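Local structure of beta-lactamase (Burkholderia cenocepacia, 5E2G) at residues Y197-T202 against P207-E212. The protein probably hydrolyses the amide bond of beta-lactams, opening the ring to give a substituted beta-amino acid. Sequence-based numbering, arbitrary orientation.
Sequences YAQGYT and PVRMTE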
loop_
_atom_site.group_PDB
_atom_site.type_symbol
_atom_site.label_atom_id
_atom_site.label_comp_id
_atom_site.label_asym_id
_atom_site.label_seq_id
_atom_site.Cartn_x
_atom_site.Cartn_y
_atom_site.Cartn_z
ATOM N N TYR A 197 -8.010 -17.655 -4.454
ATOM C CA TYR A 197 -6.880 -16.852 -4.916
ATOM C C TYR A 197 -6.969 -16.695 -6.427
ATOM O O TYR A 197 -6.786 -17.663 -7.169
ATOM C CB TYR A 197 -5.585 -17.535 -4.484
ATOM C CG TYR A 197 -4.300 -16.734 -4.556
ATOM C CD1 TYR A 197 -4.182 -15.606 -5.357
ATOM C CD2 TYR A 197 -3.186 -17.133 -3.822
ATOM C CE1 TYR A 197 -2.990 -14.896 -5.424
ATOM C CE2 TYR A 197 -1.998 -16.433 -3.882
ATOM C CZ TYR A 197 -1.904 -15.316 -4.683
ATOM O OH TYR A 197 -0.718 -14.624 -4.739
ATOM N N ALA A 198 -7.241 -15.475 -6.888
ATOM C CA ALA A 198 -7.359 -15.225 -8.314
ATOM C C ALA A 198 -6.029 -15.482 -9.016
ATOM O O ALA A 198 -4.965 -15.517 -8.397
ATOM C CB ALA A 198 -7.822 -13.792 -8.570
ATOM N N GLN A 199 -6.097 -15.679 -10.330
ATOM C CA GLN A 199 -4.903 -15.841 -11.146
ATOM C C GLN A 199 -4.524 -14.498 -11.754
ATOM O O GLN A 199 -5.371 -13.813 -12.335
ATOM C CB GLN A 199 -5.122 -16.880 -12.247
ATOM C CG GLN A 199 -3.969 -16.987 -13.247
ATOM C CD GLN A 199 -2.769 -17.763 -12.719
ATOM O OE1 GLN A 199 -1.658 -17.238 -12.656
ATOM N NE2 GLN A 199 -2.988 -19.028 -12.361
ATOM N N GLY A 200 -3.262 -14.118 -11.601
ATOM C CA GLY A 200 -2.766 -12.937 -12.268
ATOM C C GLY A 200 -2.371 -13.223 -13.699
ATOM O O GLY A 200 -2.180 -14.369 -14.102
ATOM N N TYR A 201 -2.267 -12.157 -14.486
ATOM C CA TYR A 201 -1.925 -12.288 -15.892
ATOM C C TYR A 201 -0.997 -11.161 -16.295
ATOM O O TYR A 201 -1.293 -9.987 -16.052
ATOM C CB TYR A 201 -3.186 -12.298 -16.755
ATOM C CG TYR A 201 -4.010 -13.533 -16.491
ATOM C CD1 TYR A 201 -5.093 -13.504 -15.621
ATOM C CD2 TYR A 201 -3.672 -14.745 -17.077
ATOM C CE1 TYR A 201 -5.833 -14.646 -15.361
ATOM C CE2 TYR A 201 -4.403 -15.888 -16.826
ATOM C CZ TYR A 201 -5.480 -15.838 -15.969
ATOM O OH TYR A 201 -6.203 -16.984 -15.720
ATOM N N THR A 202 0.131 -11.527 -16.893
ATOM C CA THR A 202 1.098 -10.545 -17.340
ATOM C C THR A 202 0.506 -9.716 -18.474
ATOM O O THR A 202 -0.614 -9.949 -18.933
ATOM C CB THR A 202 2.383 -11.238 -17.778
ATOM O OG1 THR A 202 2.093 -12.114 -18.871
ATOM C CG2 THR A 202 2.933 -12.064 -16.644
ATOM N N PRO A 207 -0.350 -16.449 -17.514
ATOM C CA PRO A 207 -0.795 -16.483 -16.124
ATOM C C PRO A 207 0.382 -16.517 -15.173
ATOM O O PRO A 207 1.429 -17.103 -15.458
ATOM C CB PRO A 207 -1.600 -17.782 -16.045
ATOM C CG PRO A 207 -0.983 -18.643 -17.071
ATOM C CD PRO A 207 -0.557 -17.737 -18.190
ATOM N N VAL A 208 0.187 -15.895 -14.013
ATOM C CA VAL A 208 1.281 -15.710 -13.070
ATOM C C VAL A 208 0.711 -15.410 -11.690
ATOM O O VAL A 208 -0.329 -14.768 -11.560
ATOM C CB VAL A 208 2.223 -14.587 -13.562
ATOM C CG1 VAL A 208 1.480 -13.257 -13.650
ATOM C CG2 VAL A 208 3.433 -14.476 -12.677
ATOM N N ARG A 209 1.382 -15.927 -10.660
ATOM C CA ARG A 209 1.221 -15.431 -9.300
ATOM C C ARG A 209 2.605 -15.101 -8.765
ATOM O O ARG A 209 3.582 -15.074 -9.522
ATOM C CB ARG A 209 0.495 -16.423 -8.395
ATOM C CG ARG A 209 -1.007 -16.486 -8.610
ATOM C CD ARG A 209 -1.669 -17.404 -7.605
ATOM N NE ARG A 209 -3.045 -17.729 -7.966
ATOM C CZ ARG A 209 -3.404 -18.795 -8.673
ATOM N NH1 ARG A 209 -2.486 -19.648 -9.103
ATOM N NH2 ARG A 209 -4.684 -19.008 -8.951
HETATM N N MSE A 210 2.707 -14.900 -7.464
HETATM C CA MSE A 210 3.853 -14.218 -6.875
HETATM C C MSE A 210 5.114 -15.040 -6.652
HETATM O O MSE A 210 5.060 -16.176 -6.171
HETATM C CB MSE A 210 3.429 -13.650 -5.530
HETATM C CG MSE A 210 3.381 -12.163 -5.447
HETATM SE SE MSE A 210 2.776 -11.812 -3.649
HETATM C CE MSE A 210 4.067 -12.899 -2.672
ATOM N N THR A 211 6.252 -14.435 -6.976
ATOM C CA THR A 211 7.550 -14.955 -6.571
ATOM C C THR A 211 7.981 -14.228 -5.304
ATOM O O THR A 211 7.944 -12.995 -5.250
ATOM C CB THR A 211 8.604 -14.779 -7.670
ATOM O OG1 THR A 211 8.941 -13.396 -7.809
ATOM C CG2 THR A 211 8.099 -15.295 -8.998
ATOM N N GLU A 212 8.393 -14.995 -4.294
ATOM C CA GLU A 212 8.615 -14.473 -2.944
ATOM C C GLU A 212 10.108 -14.324 -2.665
ATOM O O GLU A 212 10.755 -15.233 -2.144
ATOM C CB GLU A 212 7.960 -15.383 -1.917
ATOM C CG GLU A 212 6.465 -15.562 -2.102
ATOM C CD GLU A 212 5.904 -16.672 -1.228
ATOM O OE1 GLU A 212 4.704 -16.623 -0.869
ATOM O OE2 GLU A 212 6.672 -17.600 -0.893
#
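R209 CG stands anti to its carbonyl carbon, beside the backbone N (chi1 -76°), and with the chain extended from CG to NE the side chain reaches across the open end of the hairpin to Y197, which, its CG anti to the backbone N (chi1 -166°), turns a ring face to the arginine. R209 CD sits over the centre of the Y197 ring, 3.6 Å from its centroid, in a CH-pi contact, with NE over the same face near CD1. Farther along, R209 CZ lies 4.9 Å from the same centroid, a cation-pi contact in which the guanidinium is tipped steeply, 68° from the ring plane. Two backbone carbonyls fix its rotation: R209 NE donates to A198 O at 3.0 Å and R209 NH2 to Y197 O at 3.1 Å, each donor standing above the plane of its carbonyl. At the far end of the ring, Y197 OH is hydrogen-bonded to R223 and E59, tying this corner to the small two-stranded sheet of 58-59 and 223-224. The backbone here is a short beta hairpin, strands 200-201 and 207-208, antiparallel. G200 and V208 form its hydrogen-bonded pair, with V208 N donating to G200 O at 2.8 Å; Y201 and P207 follow as the non-hydrogen-bonded pair. P207 CA also makes a CA-H...O contact with G200 O. Y201 CE2 meets P207 CB at 3.5 Å, the two side chains crossing at a slant, while Y201 OH accepts a bond from K46 N. The Q199 side chain bends at chi2, bringing its CD within 3.5 Å of P207 CB and over one face of the R209 guanidinium. On the face of the sheet that carries V208, T202 CG2 packs against V208 CG1 at 3.5 Å, and T202 OG1 is hydrogen-bonded to K206 O within the turn.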